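Local coordinates for Lmo0131 protein (Listeria monocytogenes, PDB 4Q6J), which is an EAL-domain protein of undetermined function that may hydrolyse cyclic di-GMP as a cyclic-guanylate-specific phosphodiesterase, at residues W12-R17 against V42-A47. Numbering follows the deposited sequence. Where two conformers were deposited one is given.
Sequences WDAIRR and VRLKTA
R17 and K45 are joined through one water. In the given conformer of D13, one of two, one face of the R17 guanidinium lies against D13 CB, 3.3 Å from the plane and offset toward the rim; D13 OD2 is off the plane on that same side, whereas NH1 reaches weakly to the water, off the plane on the side away from D13. That water donates to O of K45, which also accepts from S19 OG. The salt bridge of that conformer, R17 NH2 to D13 OD2 at 2.7 Å, is a weak hydrogen bond, bent at the hydrogen (119°); one helical turn suits such a pair.

Beneath this polar fringe the contact is apolar. A14, small enough to let the helix come close, points its CB toward the strand, 3.7 Å from K45 O. CG of L44 is anti to the backbone N (chi1 179°), and both its methyls touch A14 and I15: CD1 comes nearest to A14 CB (3.9 Å), CD2 to I15 CG1 (4.0 Å), the two side chains crossing at about a right angle. Y20 of strand 20-29 touches both L44 and I15. T46 adds its methyl CG2 to A14, leaving OG1 to bond E10, T48 and T49.

The N-terminal helix 8-16 is thus seated on the end of strand 35-45, part of the sheet of the TIM-barrel EAL domain, by a modest apolar contact of A14, I15, L44 and T46, with direct polar ties kept within each segment or passed to neighbours, and water linking the two at the margin.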
loop_
_atom_site.group_PDB
_atom_site.type_symbol
_atom_site.label_atom_id
_atom_site.label_comp_id
_atom_site.label_asym_id
_atom_site.label_seq_id
_atom_site.Cartn_x
_atom_site.Cartn_y
_atom_site.Cartn_z
ATOM N N TRP B 12 -18.941 -12.805 14.205
ATOM C CA TRP B 12 -19.863 -11.776 13.762
ATOM C C TRP B 12 -20.959 -11.587 14.801
ATOM O O TRP B 12 -21.397 -10.486 15.024
ATOM C CB TRP B 12 -20.422 -12.114 12.364
ATOM C CG TRP B 12 -19.451 -11.814 11.267
ATOM C CD1 TRP B 12 -18.114 -11.937 11.327
ATOM C CD2 TRP B 12 -19.748 -11.321 9.949
ATOM N NE1 TRP B 12 -17.545 -11.554 10.150
ATOM C CE2 TRP B 12 -18.526 -11.167 9.284
ATOM C CE3 TRP B 12 -20.926 -10.987 9.276
ATOM C CZ2 TRP B 12 -18.443 -10.713 7.976
ATOM C CZ3 TRP B 12 -20.835 -10.538 7.979
ATOM C CH2 TRP B 12 -19.603 -10.393 7.346
ATOM N N ASP B 13 -21.445 -12.615 15.486
ATOM C CA ASP B 13 -22.473 -12.421 16.497
ATOM C C ASP B 13 -21.919 -11.712 17.732
ATOM O O ASP B 13 -22.635 -10.959 18.386
ATOM C CB ASP B 13 -23.153 -13.728 16.873
ATOM C CG ASP B 13 -24.567 -13.512 17.388
ATOM O OD1 ASP B 13 -25.078 -12.371 17.274
ATOM O OD2 ASP B 13 -25.173 -14.482 17.892
ATOM N N ALA B 14 -20.646 -11.931 18.045
ATOM C CA ALA B 14 -20.040 -11.227 19.172
ATOM C C ALA B 14 -19.904 -9.726 18.869
ATOM O O ALA B 14 -20.177 -8.881 19.684
ATOM C CB ALA B 14 -18.716 -11.836 19.516
ATOM N N ILE B 15 -19.487 -9.404 17.665
ATOM C CA ILE B 15 -19.426 -8.025 17.220
ATOM C C ILE B 15 -20.807 -7.322 17.257
ATOM O O ILE B 15 -20.911 -6.134 17.562
ATOM C CB ILE B 15 -18.871 -7.999 15.812
ATOM C CG1 ILE B 15 -17.376 -8.233 15.837
ATOM C CG2 ILE B 15 -19.144 -6.708 15.167
ATOM C CD1 ILE B 15 -16.854 -8.554 14.514
ATOM N N ARG B 16 -21.868 -8.058 16.951
ATOM C CA ARG B 16 -23.236 -7.522 17.032
ATOM C C ARG B 16 -23.725 -7.319 18.468
ATOM O O ARG B 16 -24.452 -6.367 18.755
ATOM C CB ARG B 16 -24.213 -8.412 16.265
ATOM C CG ARG B 16 -23.996 -8.351 14.770
ATOM C CD ARG B 16 -25.289 -8.471 13.994
ATOM N NE ARG B 16 -25.049 -8.528 12.557
ATOM C CZ ARG B 16 -24.752 -9.643 11.909
ATOM N NH1 ARG B 16 -24.644 -10.782 12.579
ATOM N NH2 ARG B 16 -24.560 -9.626 10.604
ATOM N N ARG B 17 -23.323 -8.217 19.365
ATOM C CA ARG B 17 -23.560 -8.030 20.788
ATOM C C ARG B 17 -22.716 -6.885 21.382
ATOM O O ARG B 17 -22.852 -6.581 22.562
ATOM C CB ARG B 17 -23.270 -9.316 21.562
ATOM C CG ARG B 17 -24.057 -10.539 21.110
ATOM C CD ARG B 17 -23.379 -11.833 21.603
ATOM N NE ARG B 17 -23.786 -13.054 20.890
ATOM C CZ ARG B 17 -22.942 -14.009 20.490
ATOM N NH1 ARG B 17 -21.636 -13.887 20.720
ATOM N NH2 ARG B 17 -23.399 -15.087 19.858
ATOM N N VAL B 42 -8.012 -3.405 22.920
ATOM C CA VAL B 42 -9.335 -4.012 22.779
ATOM C C VAL B 42 -9.258 -5.520 22.504
ATOM O O VAL B 42 -8.341 -6.001 21.843
ATOM C CB VAL B 42 -10.200 -3.316 21.696
ATOM C CG1 VAL B 42 -9.874 -3.853 20.307
ATOM C CG2 VAL B 42 -11.673 -3.461 22.009
ATOM N N ARG B 43 -10.222 -6.253 23.054
ATOM C CA ARG B 43 -10.380 -7.676 22.822
ATOM C C ARG B 43 -11.825 -7.911 22.465
ATOM O O ARG B 43 -12.694 -7.124 22.835
ATOM C CB ARG B 43 -10.069 -8.475 24.089
ATOM C CG ARG B 43 -8.659 -8.336 24.612
ATOM C CD ARG B 43 -7.734 -8.525 23.485
ATOM N NE ARG B 43 -6.330 -8.630 23.829
ATOM C CZ ARG B 43 -5.385 -7.923 23.234
ATOM N NH1 ARG B 43 -5.727 -7.046 22.312
ATOM N NH2 ARG B 43 -4.102 -8.085 23.568
ATOM N N LEU B 44 -12.086 -8.997 21.752
ATOM C CA LEU B 44 -13.454 -9.385 21.471
ATOM C C LEU B 44 -13.689 -10.676 22.220
ATOM O O LEU B 44 -12.961 -11.650 22.037
ATOM C CB LEU B 44 -13.692 -9.606 19.977
ATOM C CG LEU B 44 -15.103 -10.052 19.566
ATOM C CD1 LEU B 44 -16.102 -8.921 19.694
ATOM C CD2 LEU B 44 -15.088 -10.621 18.169
ATOM N N LYS B 45 -14.688 -10.686 23.086
ATOM C CA LYS B 45 -15.020 -11.892 23.811
ATOM C C LYS B 45 -16.118 -12.574 23.028
ATOM O O LYS B 45 -17.188 -11.998 22.864
ATOM C CB LYS B 45 -15.501 -11.572 25.234
ATOM C CG LYS B 45 -15.385 -12.782 26.143
ATOM C CD LYS B 45 -16.316 -12.724 27.324
ATOM C CE LYS B 45 -15.839 -13.601 28.500
ATOM N NZ LYS B 45 -15.873 -15.064 28.245
ATOM N N THR B 46 -15.850 -13.788 22.544
ATOM C CA THR B 46 -16.872 -14.590 21.850
ATOM C C THR B 46 -17.405 -15.684 22.761
ATOM O O THR B 46 -17.189 -15.660 23.968
ATOM C CB THR B 46 -16.324 -15.256 20.599
ATOM O OG1 THR B 46 -15.549 -16.396 20.987
ATOM C CG2 THR B 46 -15.472 -14.265 19.774
ATOM N N ALA B 47 -18.096 -16.650 22.173
ATOM C CA ALA B 47 -18.711 -17.704 22.955
ATOM C C ALA B 47 -17.643 -18.584 23.568
ATOM O O ALA B 47 -17.738 -18.981 24.722
ATOM C CB ALA B 47 -19.646 -18.529 22.091
HETATM O O HOH W 1 -20.024 -13.303 23.553
#